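Local coordinates for halohydrin dehalogenase (Rhizobium radiobacter, PDB 4IY1), which catalyses the reversible dehalogenation of vicinal halohydrins to epoxides, and probably also epoxide opening by nucleophiles such as cyanide, at residues R20-G25 / P49-M54; N8-G13 / E42-T47; E64-T67 / H72-I75. The protein carries 37 engineered substitutions. One frame throughout, in Å; residues are numbered along the deposited sequence.

Overall arrangement
Interaction 1 lies on the same side of the chain's centre as interaction 2 and as interaction 3, in a Rossmann-like fold of the short-chain dehydrogenase/reductase superfamily. Interactions 1 and 2 have centres 11 Å apart and touch: L51 CD1 lies 3.9 Å from F44 CZ. Interactions 1 and 3 are 14 Å apart by centres and also touch, with M54 CE 3.7 Å from A65 C. Interactions 2 and 3 do not meet; their nearest atoms are about 11 Å apart. Segment 49-54 therefore connects the other two. Loop 8-13 corresponds to the loop after the first strand that contacts the dinucleotide in cofactor-dependent relatives; in halohydrin dehalogenases the halide site is thought to take over part of that region.

Interaction 1 of 3, residues R20-G25 / P49-M54; sequences RLSEAG and PQLIPM. Engineered in segment 49-54: I52 (natural residue Lys).
In the Rossmann-like fold of this enzyme, S22 in the last turn of helix 14-23 meets Q50 and L51, which lead into strand 52-53. The first helix of the fold is thus packed against the approach to an outermost strand of the sheet within this chain. The contact is small, 99 Å² in all, and has no hydrogen bond across it. S22 is its centre. Its hydroxyl is turned opposite the backbone N (chi1 -170°), which brings OG up against the aliphatic part of Q50. OG lies 3.2 Å from Q50 CG and 3.6 Å from Q50 CB. Q50 CG sits between its own backbone N and carbonyl carbon (chi1 80°), and the chain then bends at chi2 (-87°). This carries the amide away from the hydroxyl, and the methylene carbons CB and CG do the touching. L51 is buried. Its side chain also packs on V28 and C30 of strand 27-30, while L21, one residue before S22, packs on V28 from the helix. Backbone bonds from I52, an engineered residue, to V28 and C30 hold strand 52-53 in the sheet. On the helix side, R20 NE forms a salt bridge with E219 OE1 of helix 214-225. Past S22 the helix closes in a Schellman motif, where G25 has a positive phi and G25 N bonds to S22 O at 2.8 Å. The second touch across the contact is apolar: S22 CB rests 4.0 Å from L51 CD2, one of the two methyls of that leucine.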
ATOM      1  N   ARG B  20      22.502   1.445  20.620  1.00 28.52           N
ATOM      2  CA  ARG B  20      22.964   2.130  19.413  1.00 27.23           C
ATOM      3  C   ARG B  20      22.808   3.664  19.490  1.00 30.24           C
ATOM      4  O   ARG B  20      23.678   4.419  19.046  1.00 29.38           O
ATOM      5  CB  ARG B  20      22.290   1.558  18.160  1.00 27.41           C
ATOM      6  CG  ARG B  20      22.936   1.976  16.864  1.00 33.79           C
ATOM      7  CD  ARG B  20      24.442   1.714  16.890  1.00 42.62           C
ATOM      8  NE  ARG B  20      25.156   2.257  15.727  1.00 45.79           N
ATOM      9  CZ  ARG B  20      25.704   3.476  15.677  1.00 46.94           C
ATOM     10  NH1 ARG B  20      25.545   4.335  16.684  1.00 46.61           N
ATOM     11  NH2 ARG B  20      26.400   3.842  14.608  1.00 41.01           N
ATOM     12  N   LEU B  21      21.794   4.127  20.203  1.00 32.26           N
ATOM     13  CA  LEU B  21      21.611   5.577  20.356  1.00 31.49           C
ATOM     14  C   LEU B  21      22.668   6.148  21.304  1.00 33.83           C
ATOM     15  O   LEU B  21      23.221   7.229  21.086  1.00 29.50           O
ATOM     16  CB  LEU B  21      20.203   5.871  20.886  1.00 32.87           C
ATOM     17  CG  LEU B  21      19.042   5.694  19.878  1.00 31.84           C
ATOM     18  CD1 LEU B  21      17.701   5.831  20.581  1.00 34.58           C
ATOM     19  CD2 LEU B  21      19.151   6.767  18.815  1.00 25.75           C
ATOM     20  N   SER B  22      22.942   5.426  22.374  1.00 34.28           N
ATOM     21  CA  SER B  22      23.975   5.872  23.288  1.00 39.18           C
ATOM     22  C   SER B  22      25.347   6.014  22.588  1.00 34.06           C
ATOM     23  O   SER B  22      26.005   7.055  22.682  1.00 36.34           O
ATOM     24  CB  SER B  22      24.058   4.925  24.473  1.00 29.71           C
ATOM     25  OG  SER B  22      24.885   5.481  25.456  1.00 45.59           O
ATOM     26  N   GLU B  23      25.719   5.002  21.813  1.00 32.54           N
ATOM     27  CA  GLU B  23      26.927   5.064  20.991  1.00 33.62           C
ATOM     28  C   GLU B  23      26.973   6.263  20.055  1.00 32.46           C
ATOM     29  O   GLU B  23      28.051   6.752  19.727  1.00 35.45           O
ATOM     30  CB  GLU B  23      27.097   3.772  20.200  1.00 30.01           C
ATOM     31  CG  GLU B  23      27.521   2.599  21.092  1.00 36.59           C
ATOM     32  CD  GLU B  23      27.243   1.240  20.477  1.00 40.05           C
ATOM     33  OE1 GLU B  23      26.532   1.172  19.448  1.00 41.29           O
ATOM     34  OE2 GLU B  23      27.788   0.240  20.977  1.00 41.41           O
ATOM     35  N   ALA B  24      25.819   6.679  19.546  1.00 35.94           N
ATOM     36  CA  ALA B  24      25.764   7.830  18.635  1.00 29.66           C
ATOM     37  C   ALA B  24      25.937   9.137  19.391  1.00 31.39           C
ATOM     38  O   ALA B  24      26.054  10.192  18.783  1.00 32.47           O
ATOM     39  CB  ALA B  24      24.452   7.843  17.850  1.00 29.43           C
ATOM     40  N   GLY B  25      26.043   9.076  20.718  1.00 35.02           N
ATOM     41  CA  GLY B  25      26.343  10.296  21.465  1.00 29.96           C
ATOM     42  C   GLY B  25      25.114  10.934  22.084  1.00 32.77           C
ATOM     43  O   GLY B  25      25.200  12.026  22.638  1.00 35.47           O
ATOM     44  N   PRO B  49      25.960   1.594  32.536  1.00 54.66           N
ATOM     45  CA  PRO B  49      26.284   2.898  33.108  1.00 46.31           C
ATOM     46  C   PRO B  49      26.092   4.037  32.120  1.00 44.49           C
ATOM     47  O   PRO B  49      26.022   5.190  32.529  1.00 49.94           O
ATOM     48  CB  PRO B  49      27.772   2.762  33.493  1.00 53.31           C
ATOM     49  CG  PRO B  49      28.282   1.593  32.716  1.00 56.05           C
ATOM     50  CD  PRO B  49      27.112   0.671  32.548  1.00 56.48           C
ATOM     51  N   GLN B  50      26.051   3.724  30.828  1.00 49.79           N
ATOM     52  CA  GLN B  50      25.861   4.751  29.800  1.00 53.43           C
ATOM     53  C   GLN B  50      24.387   5.084  29.573  1.00 53.18           C
ATOM     54  O   GLN B  50      24.078   6.151  29.078  1.00 52.75           O
ATOM     55  CB  GLN B  50      26.489   4.329  28.476  1.00 51.04           C
ATOM     56  CG  GLN B  50      25.639   3.354  27.669  1.00 55.81           C
ATOM     57  CD  GLN B  50      25.886   1.895  28.039  1.00 55.49           C
ATOM     58  OE1 GLN B  50      26.076   1.564  29.206  1.00 50.98           O
ATOM     59  NE2 GLN B  50      25.819   1.011  27.049  1.00 58.89           N
ATOM     60  N   LEU B  51      23.493   4.151  29.905  1.00 49.60           N
ATOM     61  CA  LEU B  51      22.044   4.387  29.840  1.00 44.76           C
ATOM     62  C   LEU B  51      21.517   4.967  31.151  1.00 52.91           C
ATOM     63  O   LEU B  51      22.158   4.840  32.185  1.00 55.19           O
ATOM     64  CB  LEU B  51      21.321   3.086  29.544  1.00 36.05           C
ATOM     65  CG  LEU B  51      21.651   2.458  28.196  1.00 41.54           C
ATOM     66  CD1 LEU B  51      20.865   1.174  28.019  1.00 36.79           C
ATOM     67  CD2 LEU B  51      21.354   3.439  27.063  1.00 38.56           C
ATOM     68  N   ILE B  52      20.353   5.612  31.100  1.00 52.37           N
ATOM     69  CA  ILE B  52      19.791   6.275  32.275  1.00 42.18           C
ATOM     70  C   ILE B  52      18.359   5.807  32.571  1.00 48.84           C
ATOM     71  O   ILE B  52      17.390   6.446  32.149  1.00 46.69           O
ATOM     72  CB  ILE B  52      19.786   7.796  32.099  1.00 41.23           C
ATOM     73  CG1 ILE B  52      21.190   8.318  31.900  1.00 38.49           C
ATOM     74  CG2 ILE B  52      19.167   8.477  33.308  1.00 47.24           C
ATOM     75  CD1 ILE B  52      21.261   9.821  31.975  1.00 43.29           C
ATOM     76  N   PRO B  53      18.217   4.679  33.288  1.00 41.84           N
ATOM     77  CA  PRO B  53      16.886   4.104  33.515  1.00 46.47           C
ATOM     78  C   PRO B  53      16.051   4.965  34.471  1.00 45.64           C
ATOM     79  O   PRO B  53      16.616   5.655  35.319  1.00 47.55           O
ATOM     80  CB  PRO B  53      17.196   2.741  34.149  1.00 39.94           C
ATOM     81  CG  PRO B  53      18.507   2.941  34.827  1.00 39.78           C
ATOM     82  CD  PRO B  53      19.270   3.977  34.037  1.00 36.08           C
ATOM     83  N   MET B  54      14.728   4.953  34.306  1.00 49.34           N
ATOM     84  CA  MET B  54      13.824   5.776  35.136  1.00 49.07           C
ATOM     85  C   MET B  54      12.778   4.906  35.819  1.00 49.19           C
ATOM     86  O   MET B  54      12.357   3.875  35.283  1.00 49.49           O
ATOM     87  CB  MET B  54      13.111   6.836  34.297  1.00 46.64           C
ATOM     88  CG  MET B  54      13.970   7.491  33.240  1.00 45.65           C
ATOM     89  SD  MET B  54      14.966   8.826  33.935  1.00 49.58           S
ATOM     90  CE  MET B  54      13.762  10.122  34.105  1.00 44.39           C
TER

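Interaction 2 of 3, residues N8-G13 / E42-T47; sequences NVKHFG and EAFAET
F44 reaches from helix 38-47 toward V9 and K10 in the loop after strand 3-6. Its CB points toward the loop, and CG stands opposite the backbone N (chi1 -179°), which sends the ring out from the helix to the loop. CD1 meets the lysine chain: K10 CE is 4.0 Å away. CE1 comes next, 3.8 Å from V9 CG1. At the tip, CZ is the closest ring atom to that methyl, with V9 CG1 at 3.7 Å. On the other branch, F44 CD2 packs on P53 CB at 3.7 Å. M15 of helix 14-23 and the ring of Y48 also touch F44, the Y48 ring turned about 50° from it. V9 meets the phenylalanine from the opposite direction. Its CG1 lies between the backbone N and the carbonyl carbon (chi1 74°), which brings it obliquely to CZ and CE1 of the ring. V9 is buried, and it also packs on A18 and F35. K10 behaves differently. Its chain is extended and slides past F44 in the opposite direction. CE alone of its chain touches the ring, while NZ goes on to S34 OG and to a salt bridge with E40 OE2. The loop itself is shaped by a type I turn from N8 to H11, closed by H11 N to N8 O at 2.9 Å. In helix 38-47, T47 OG1 donates to A43 O at 2.8 Å. In short-chain dehydrogenases the loop between the first strand and first helix forms part of the dinucleotide site; in halohydrin dehalogenases, which need no cofactor, part of that region is thought to serve the halide. The contact joins this loop to helix 38-47 of the Rossmann-like fold.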
ATOM      1  N   ASN B   8      10.043   0.543  27.353  1.00 25.04           N
ATOM      2  CA  ASN B   8      10.077  -0.906  27.401  1.00 28.57           C
ATOM      3  C   ASN B   8      11.454  -1.466  27.036  1.00 27.09           C
ATOM      4  O   ASN B   8      11.584  -2.394  26.245  1.00 32.20           O
ATOM      5  CB  ASN B   8       8.968  -1.493  26.515  1.00 29.99           C
ATOM      6  CG  ASN B   8       7.570  -1.169  27.039  1.00 33.43           C
ATOM      7  OD1 ASN B   8       7.318  -1.207  28.248  1.00 35.64           O
ATOM      8  ND2 ASN B   8       6.672  -0.809  26.140  1.00 32.83           N
ATOM      9  N   VAL B   9      12.488  -0.903  27.644  1.00 33.71           N
ATOM     10  CA  VAL B   9      13.825  -1.022  27.108  1.00 29.49           C
ATOM     11  C   VAL B   9      14.346  -2.455  27.120  1.00 37.36           C
ATOM     12  O   VAL B   9      15.200  -2.802  26.317  1.00 40.14           O
ATOM     13  CB  VAL B   9      14.815  -0.070  27.801  1.00 34.21           C
ATOM     14  CG1 VAL B   9      15.159  -0.583  29.199  1.00 30.55           C
ATOM     15  CG2 VAL B   9      16.073   0.077  26.958  1.00 30.05           C
ATOM     16  N   LYS B  10      13.733  -3.316  27.926  1.00 42.31           N
ATOM     17  CA  LYS B  10      14.176  -4.713  28.038  1.00 31.33           C
ATOM     18  C   LYS B  10      13.576  -5.636  26.993  1.00 39.72           C
ATOM     19  O   LYS B  10      13.870  -6.830  26.992  1.00 35.45           O
ATOM     20  CB  LYS B  10      13.873  -5.267  29.423  1.00 36.44           C
ATOM     21  CG  LYS B  10      14.664  -4.589  30.550  1.00 38.76           C
ATOM     22  CD  LYS B  10      14.257  -5.161  31.905  1.00 41.70           C
ATOM     23  CE  LYS B  10      15.364  -5.015  32.947  1.00 48.26           C
ATOM     24  NZ  LYS B  10      14.901  -5.428  34.307  1.00 43.34           N
ATOM     25  N   HIS B  11      12.719  -5.109  26.122  1.00 31.88           N
ATOM     26  CA  HIS B  11      11.996  -5.975  25.186  1.00 31.07           C
ATOM     27  C   HIS B  11      11.992  -5.453  23.785  1.00 30.40           C
ATOM     28  O   HIS B  11      12.202  -4.245  23.559  1.00 29.04           O
ATOM     29  CB  HIS B  11      10.562  -6.195  25.650  1.00 37.74           C
ATOM     30  CG  HIS B  11      10.439  -6.543  27.115  1.00 41.24           C
ATOM     31  ND1 HIS B  11      10.501  -7.814  27.564  1.00 43.43           N
ATOM     32  CD2 HIS B  11      10.196  -5.740  28.233  1.00 39.15           C
ATOM     33  CE1 HIS B  11      10.357  -7.820  28.907  1.00 40.24           C
ATOM     34  NE2 HIS B  11      10.187  -6.547  29.314  1.00 41.57           N
ATOM     35  N   PHE B  12      11.609  -6.329  22.852  1.00 31.76           N
ATOM     36  CA  PHE B  12      11.327  -5.949  21.460  1.00 30.17           C
ATOM     37  C   PHE B  12      12.499  -5.160  20.894  1.00 32.90           C
ATOM     38  O   PHE B  12      13.595  -5.698  20.779  1.00 30.75           O
ATOM     39  CB  PHE B  12       9.998  -5.159  21.371  1.00 31.84           C
ATOM     40  CG  PHE B  12       9.365  -5.133  19.975  1.00 32.09           C
ATOM     41  CD1 PHE B  12       9.772  -6.018  18.971  1.00 33.16           C
ATOM     42  CD2 PHE B  12       8.343  -4.238  19.690  1.00 32.25           C
ATOM     43  CE1 PHE B  12       9.142  -6.031  17.724  1.00 28.28           C
ATOM     44  CE2 PHE B  12       7.732  -4.216  18.442  1.00 33.80           C
ATOM     45  CZ  PHE B  12       8.109  -5.133  17.463  1.00 33.55           C
ATOM     46  N   GLY B  13      12.275  -3.885  20.542  1.00 32.99           N
ATOM     47  CA  GLY B  13      13.321  -3.062  19.933  1.00 27.35           C
ATOM     48  C   GLY B  13      14.157  -2.313  20.945  1.00 28.67           C
ATOM     49  O   GLY B  13      14.996  -1.477  20.583  1.00 29.75           O
ATOM     50  N   GLU B  42      18.359  -0.492  39.666  1.00 63.36           N
ATOM     51  CA  GLU B  42      19.766  -0.303  40.037  1.00 53.02           C
ATOM     52  C   GLU B  42      20.643  -1.375  39.425  1.00 49.09           C
ATOM     53  O   GLU B  42      21.750  -1.103  38.969  1.00 47.84           O
ATOM     54  CB  GLU B  42      19.921  -0.281  41.558  1.00 57.90           C
ATOM     55  CG  GLU B  42      19.492   1.037  42.183  1.00 53.91           C
ATOM     56  CD  GLU B  42      19.243   0.940  43.680  1.00 64.77           C
ATOM     57  OE1 GLU B  42      19.278  -0.185  44.233  1.00 59.71           O
ATOM     58  OE2 GLU B  42      19.037   2.003  44.310  1.00 54.60           O
ATOM     59  N   ALA B  43      20.114  -2.586  39.353  1.00 44.90           N
ATOM     60  CA  ALA B  43      20.796  -3.661  38.645  1.00 58.16           C
ATOM     61  C   ALA B  43      20.961  -3.338  37.151  1.00 61.77           C
ATOM     62  O   ALA B  43      21.868  -3.850  36.498  1.00 63.26           O
ATOM     63  CB  ALA B  43      20.073  -4.991  38.850  1.00 44.92           C
ATOM     64  N   PHE B  44      20.115  -2.445  36.632  1.00 61.40           N
ATOM     65  CA  PHE B  44      20.162  -2.085  35.214  1.00 44.64           C
ATOM     66  C   PHE B  44      21.051  -0.869  35.049  1.00 47.26           C
ATOM     67  O   PHE B  44      21.815  -0.764  34.079  1.00 43.20           O
ATOM     68  CB  PHE B  44      18.746  -1.806  34.670  1.00 48.26           C
ATOM     69  CG  PHE B  44      18.709  -1.452  33.200  1.00 38.12           C
ATOM     70  CD1 PHE B  44      18.289  -2.381  32.255  1.00 34.66           C
ATOM     71  CD2 PHE B  44      19.039  -0.166  32.768  1.00 38.11           C
ATOM     72  CE1 PHE B  44      18.262  -2.051  30.909  1.00 39.36           C
ATOM     73  CE2 PHE B  44      18.942   0.190  31.429  1.00 34.29           C
ATOM     74  CZ  PHE B  44      18.596  -0.757  30.496  1.00 33.12           C
ATOM     75  N   ALA B  45      21.006   0.038  36.020  1.00 42.82           N
ATOM     76  CA  ALA B  45      21.882   1.187  35.949  1.00 47.13           C
ATOM     77  C   ALA B  45      23.341   0.740  36.072  1.00 55.24           C
ATOM     78  O   ALA B  45      24.218   1.251  35.372  1.00 60.27           O
ATOM     79  CB  ALA B  45      21.521   2.209  37.011  1.00 44.46           C
ATOM     80  N   GLU B  46      23.566  -0.296  36.877  1.00 55.06           N
ATOM     81  CA  GLU B  46      24.899  -0.833  37.099  1.00 60.96           C
ATOM     82  C   GLU B  46      25.417  -1.506  35.830  1.00 66.06           C
ATOM     83  O   GLU B  46      26.479  -1.142  35.305  1.00 60.41           O
ATOM     84  CB  GLU B  46      24.873  -1.832  38.270  1.00 64.64           C
ATOM     85  CG  GLU B  46      25.896  -2.956  38.177  1.00 78.21           C
ATOM     86  CD  GLU B  46      27.266  -2.546  38.693  1.00 96.02           C
ATOM     87  OE1 GLU B  46      27.403  -1.402  39.173  1.00 87.03           O
ATOM     88  OE2 GLU B  46      28.208  -3.368  38.627  1.00102.56           O
ATOM     89  N   THR B  47      24.665  -2.483  35.331  1.00 52.43           N
ATOM     90  CA  THR B  47      25.032  -3.146  34.091  1.00 50.84           C
ATOM     91  C   THR B  47      25.270  -2.149  32.960  1.00 57.93           C
ATOM     92  O   THR B  47      26.233  -2.277  32.214  1.00 57.15           O
ATOM     93  CB  THR B  47      23.972  -4.163  33.660  1.00 50.78           C
ATOM     94  OG1 THR B  47      23.698  -5.052  34.747  1.00 49.77           O
ATOM     95  CG2 THR B  47      24.460  -4.956  32.457  1.00 40.05           C
TER

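Interaction 3 of 3, residues E64-T67 / H72-I75; sequences EAVT and HVDI. Engineered in segment 72-75: H72 (natural residue Gln), I75 (natural residue Val).
The imidazole ring of H72, an engineered residue, meets T67 at a slant, with T67 CG2 3.8 Å from H72 CD2. The H72 side chain also touches Q118 and R122 of helix 94-122. T67 CG2 lies opposite its backbone N, and this turns the methyl to the histidine. With OG1 beside the backbone N (chi1 -61°), the hydroxyl bonds back to I63 O within the helix. A weak bond joins T67 OG1 to Q118 NE2, and Q118 OE1 takes V73 N. One glutamine side chain thus bridges both segments. The contact joins the last turns of helix 59-70 to the loop leading into strand 75-79, the end of the beta-alpha-beta crossover that carries the chain from strand 52-53 to the other side of strand 3-6. Deeper in, the contact is apolar. V66 and V73 are both buried and their side chains cross at about a right angle. V66 CG1 touches V73 CG2 at 4.0 Å, and I5 of strand 3-6 packs against both valines. V73 CG2 also lies 4.0 Å from T67 OG1.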
ATOM      1  N   GLU B  64       8.182  14.525  31.776  1.00 38.69           N
ATOM      2  CA  GLU B  64       8.574  15.594  32.706  1.00 43.48           C
ATOM      3  C   GLU B  64       9.815  15.201  33.507  1.00 39.31           C
ATOM      4  O   GLU B  64      10.704  16.018  33.731  1.00 41.62           O
ATOM      5  CB  GLU B  64       7.428  15.940  33.664  1.00 46.02           C
ATOM      6  CG  GLU B  64       6.174  16.415  32.948  1.00 57.82           C
ATOM      7  CD  GLU B  64       5.106  16.956  33.890  1.00 65.41           C
ATOM      8  OE1 GLU B  64       4.487  17.985  33.545  1.00 63.95           O
ATOM      9  OE2 GLU B  64       4.846  16.326  34.944  1.00 60.32           O
ATOM     10  N   ALA B  65       9.876  13.942  33.929  1.00 38.16           N
ATOM     11  CA  ALA B  65      11.003  13.477  34.721  1.00 40.87           C
ATOM     12  C   ALA B  65      12.312  13.512  33.909  1.00 43.73           C
ATOM     13  O   ALA B  65      13.355  13.931  34.412  1.00 42.10           O
ATOM     14  CB  ALA B  65      10.727  12.087  35.277  1.00 39.96           C
ATOM     15  N   VAL B  66      12.241  13.120  32.639  1.00 41.66           N
ATOM     16  CA  VAL B  66      13.401  13.182  31.746  1.00 31.77           C
ATOM     17  C   VAL B  66      13.731  14.629  31.453  1.00 31.43           C
ATOM     18  O   VAL B  66      14.906  15.005  31.379  1.00 32.94           O
ATOM     19  CB  VAL B  66      13.137  12.466  30.392  1.00 30.67           C
ATOM     20  CG1 VAL B  66      14.301  12.692  29.441  1.00 21.55           C
ATOM     21  CG2 VAL B  66      12.869  10.963  30.593  1.00 27.28           C
ATOM     22  N   THR B  67      12.706  15.416  31.166  1.00 32.20           N
ATOM     23  CA  THR B  67      12.903  16.831  30.870  1.00 34.45           C
ATOM     24  C   THR B  67      13.542  17.575  32.052  1.00 45.52           C
ATOM     25  O   THR B  67      14.435  18.412  31.857  1.00 49.45           O
ATOM     26  CB  THR B  67      11.584  17.519  30.458  1.00 43.33           C
ATOM     27  OG1 THR B  67      11.075  16.902  29.267  1.00 42.18           O
ATOM     28  CG2 THR B  67      11.811  19.012  30.174  1.00 36.17           C
ATOM     29  N   HIS B  72      15.583  18.015  27.858  1.00 53.95           N
ATOM     30  CA  HIS B  72      14.595  18.285  26.809  1.00 47.94           C
ATOM     31  C   HIS B  72      14.687  17.172  25.847  1.00 49.64           C
ATOM     32  O   HIS B  72      15.776  16.866  25.359  1.00 59.58           O
ATOM     33  CB  HIS B  72      14.917  19.577  26.052  1.00 52.80           C
ATOM     34  CG  HIS B  72      13.999  20.732  26.395  1.00 76.77           C
ATOM     35  ND1 HIS B  72      14.379  22.026  26.272  1.00 77.05           N
ATOM     36  CD2 HIS B  72      12.702  20.753  26.925  1.00 75.50           C
ATOM     37  CE1 HIS B  72      13.370  22.829  26.666  1.00 68.32           C
ATOM     38  NE2 HIS B  72      12.344  22.046  27.066  1.00 69.65           N
ATOM     39  N   VAL B  73      13.546  16.609  25.479  1.00 41.64           N
ATOM     40  CA  VAL B  73      13.538  15.369  24.714  1.00 40.95           C
ATOM     41  C   VAL B  73      13.688  15.656  23.217  1.00 36.73           C
ATOM     42  O   VAL B  73      12.929  16.432  22.639  1.00 40.96           O
ATOM     43  CB  VAL B  73      12.262  14.551  24.997  1.00 40.49           C
ATOM     44  CG1 VAL B  73      12.234  13.283  24.167  1.00 36.38           C
ATOM     45  CG2 VAL B  73      12.148  14.242  26.479  1.00 44.77           C
ATOM     46  N   ASP B  74      14.752  15.138  22.624  1.00 36.97           N
ATOM     47  CA  ASP B  74      14.971  15.330  21.196  1.00 30.99           C
ATOM     48  C   ASP B  74      14.431  14.125  20.450  1.00 25.21           C
ATOM     49  O   ASP B  74      14.035  14.229  19.298  1.00 31.07           O
ATOM     50  CB  ASP B  74      16.457  15.519  20.898  1.00 31.66           C
ATOM     51  CG  ASP B  74      17.023  16.794  21.523  1.00 38.28           C
ATOM     52  OD1 ASP B  74      17.721  16.694  22.549  1.00 45.59           O
ATOM     53  OD2 ASP B  74      16.826  17.885  20.956  1.00 36.20           O
ATOM     54  N   ILE B  75      14.485  12.964  21.084  1.00 27.72           N
ATOM     55  CA  ILE B  75      14.067  11.735  20.429  1.00 28.24           C
ATOM     56  C   ILE B  75      13.158  10.898  21.299  1.00 31.81           C
ATOM     57  O   ILE B  75      13.507  10.568  22.442  1.00 31.71           O
ATOM     58  CB  ILE B  75      15.283  10.892  19.978  1.00 30.40           C
ATOM     59  CG1 ILE B  75      16.149  11.681  18.990  1.00 31.59           C
ATOM     60  CG2 ILE B  75      14.820   9.622  19.300  1.00 29.23           C
ATOM     61  CD1 ILE B  75      17.637  11.519  19.253  1.00 37.77           C
TER